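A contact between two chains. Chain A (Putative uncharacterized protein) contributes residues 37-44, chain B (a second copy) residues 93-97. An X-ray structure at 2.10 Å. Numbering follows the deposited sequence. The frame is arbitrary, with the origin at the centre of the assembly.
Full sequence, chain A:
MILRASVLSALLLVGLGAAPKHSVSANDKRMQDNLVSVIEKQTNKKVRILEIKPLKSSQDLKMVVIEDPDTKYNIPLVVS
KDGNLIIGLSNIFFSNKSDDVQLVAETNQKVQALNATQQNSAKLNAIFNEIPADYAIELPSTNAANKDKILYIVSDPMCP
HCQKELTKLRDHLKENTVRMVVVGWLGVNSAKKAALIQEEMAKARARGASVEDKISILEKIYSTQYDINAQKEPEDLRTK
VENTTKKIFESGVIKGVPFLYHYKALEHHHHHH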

# COMPACT_ATOMS: atom_id res chain seq x y z
N SER A 37 -11.10 5.07 -30.32
CA SER A 37 -10.19 5.98 -30.94
C SER A 37 -9.86 7.15 -30.02
O SER A 37 -8.75 7.61 -30.00
N VAL A 38 -10.82 7.58 -29.24
CA VAL A 38 -10.56 8.62 -28.29
C VAL A 38 -9.53 8.16 -27.27
O VAL A 38 -8.65 8.89 -26.91
N ILE A 39 -9.64 6.93 -26.82
CA ILE A 39 -8.71 6.43 -25.86
C ILE A 39 -7.35 6.22 -26.49
O ILE A 39 -6.36 6.58 -25.92
N GLU A 40 -7.32 5.65 -27.67
CA GLU A 40 -6.06 5.42 -28.33
C GLU A 40 -5.20 6.66 -28.49
O GLU A 40 -4.06 6.61 -28.22
N LYS A 41 -5.79 7.76 -28.92
CA LYS A 41 -5.02 8.99 -29.18
C LYS A 41 -4.32 9.52 -27.94
O LYS A 41 -3.21 10.05 -28.04
N GLN A 42 -4.98 9.43 -26.78
CA GLN A 42 -4.41 10.00 -25.57
C GLN A 42 -3.80 8.97 -24.59
O GLN A 42 -3.35 9.34 -23.52
N THR A 43 -3.73 7.70 -24.98
CA THR A 43 -3.01 6.72 -24.16
C THR A 43 -2.08 5.85 -24.97
O THR A 43 -1.22 5.17 -24.41
N ASN A 44 -2.26 5.87 -26.29
CA ASN A 44 -1.67 4.88 -27.18
C ASN A 44 -1.99 3.42 -26.79
O ASN A 44 -1.18 2.52 -27.01
N PHE B 93 -10.36 9.25 -17.22
CA PHE B 93 -11.23 10.24 -17.82
C PHE B 93 -10.71 10.58 -19.22
O PHE B 93 -9.57 11.02 -19.38
N PHE B 94 -11.53 10.41 -20.24
CA PHE B 94 -11.11 10.77 -21.59
C PHE B 94 -12.21 11.49 -22.29
O PHE B 94 -13.40 11.20 -22.08
N SER B 95 -11.82 12.45 -23.11
CA SER B 95 -12.77 13.19 -23.92
C SER B 95 -12.12 13.62 -25.23
O SER B 95 -10.90 13.85 -25.27
N ASN B 96 -12.92 13.74 -26.30
CA ASN B 96 -12.44 14.40 -27.51
C ASN B 96 -12.24 15.91 -27.27
O ASN B 96 -11.57 16.58 -28.06
N LYS B 97 -12.82 16.44 -26.18
CA LYS B 97 -12.62 17.86 -25.84
C LYS B 97 -11.47 18.00 -24.86
O LYS B 97 -11.58 17.61 -23.68

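A recurring principle of small helix-strand interfaces is that one aromatic residue makes the largest single contribution to the contact area while a single well-directed hydrogen bond accompanies it across the interface. The contact between the helix of chain A that carries Val A38, Ile A39 and Gln A42 and strand 93-95 of chain B, whose axes approach to 8.1 Å at 108°, is a compact example, burying 297 Å² in all.

The apolar part centres on Phe B94, which points toward the helix with chi1 m and has the largest covered area of any residue here. Its ring lies against one turn of the helix. Ile A39, an m,t rotamer whose CA-to-CB bond runs sideways, brings CG1 to 3.8 Å from Phe B94 CD2, and Thr A43, with chi1 p, places CG2 3.5 Å from Phe B94 CE1. Val A38, in the t rotamer and pointing toward the strand, packs beside the aromatic root: its CG1 lies 4.3 Å from Phe B94 CB and 3.9 Å from Ser B95 C, so a branched aliphatic side chain covers backbone as well as side chain.

The polar part rests on Gln A42. Its CA-to-CB bond points toward the strand, and with chi1 p and chi2 t its NE2 donates a nearly linear hydrogen bond to Ser B95 O (3.0 Å, 169°). The same NE2 makes a weak bond back to Val A38 O (3.4 Å), while OE1 sits at the edge of the Phe B94 ring, 3.7 Å from CD1. One amide thus joins the polar and aromatic contacts.

Two hydroxyls bond within their own stretches instead. Thr A43 OG1 bonds to Ile A39 O (2.9 Å), leaving its methyl for the ring. Ser B95 points away, and its OG accepts from Lys B97 N (3.0 Å); only its backbone carbonyl serves the interchain hydrogen bond.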

# COMPACT_ATOMS: atom_id res chain seq x y z
CB SER A 37 -10.76 6.41 -32.27
OG SER A 37 -10.64 7.78 -32.46
CB VAL A 38 -11.82 9.10 -27.62
CG1 VAL A 38 -11.50 10.06 -26.58
CG2 VAL A 38 -12.73 9.71 -28.61
CB ILE A 39 -9.19 5.15 -25.21
CG1 ILE A 39 -10.27 5.46 -24.20
CG2 ILE A 39 -8.09 4.48 -24.48
CD1 ILE A 39 -11.12 4.31 -23.86
CB GLU A 40 -6.27 4.74 -29.66
CG GLU A 40 -5.05 4.03 -30.08
CD GLU A 40 -5.17 3.33 -31.38
OE1 GLU A 40 -6.05 3.65 -32.17
OE2 GLU A 40 -4.37 2.44 -31.60
CB LYS A 41 -5.92 10.13 -29.68
CG LYS A 41 -6.78 9.80 -30.86
CD LYS A 41 -7.84 10.93 -31.04
CE LYS A 41 -7.54 11.79 -32.27
NZ LYS A 41 -7.52 10.93 -33.51
CB GLN A 42 -5.37 11.00 -24.90
CG GLN A 42 -6.77 10.50 -24.68
CD GLN A 42 -7.77 11.63 -24.43
OE1 GLN A 42 -7.76 12.26 -23.37
NE2 GLN A 42 -8.65 11.88 -25.39
CB THR A 43 -3.97 5.75 -23.42
OG1 THR A 43 -4.62 4.91 -24.39
CG2 THR A 43 -4.98 6.50 -22.62
CB ASN A 44 -0.16 5.08 -27.38
CG ASN A 44 0.35 4.30 -28.57
OD1 ASN A 44 -0.29 4.28 -29.62
ND2 ASN A 44 1.47 3.62 -28.41
CB PHE B 93 -11.28 11.52 -17.00
CG PHE B 93 -12.16 12.57 -17.60
CD1 PHE B 93 -13.52 12.60 -17.30
CD2 PHE B 93 -11.65 13.48 -18.52
CE1 PHE B 93 -14.36 13.54 -17.88
CE2 PHE B 93 -12.48 14.43 -19.12
CZ PHE B 93 -13.84 14.45 -18.80
CB PHE B 94 -10.66 9.55 -22.40
CG PHE B 94 -9.67 8.70 -21.67
CD1 PHE B 94 -8.32 9.05 -21.63
CD2 PHE B 94 -10.09 7.56 -21.00
CE1 PHE B 94 -7.41 8.28 -20.93
CE2 PHE B 94 -9.17 6.78 -20.30
CZ PHE B 94 -7.84 7.13 -20.26
CB SER B 95 -13.26 14.42 -23.16
OG SER B 95 -14.21 15.11 -23.94
CB ASN B 96 -13.35 14.15 -28.72
CG ASN B 96 -14.64 14.96 -28.68
OD1 ASN B 96 -15.27 15.11 -27.63
ND2 ASN B 96 -15.06 15.48 -29.83
CB LYS B 97 -13.89 18.50 -25.27
CG LYS B 97 -15.17 18.13 -26.00
CD LYS B 97 -15.20 18.68 -27.42
CE LYS B 97 -16.02 19.95 -27.50
NZ LYS B 97 -15.50 20.87 -28.56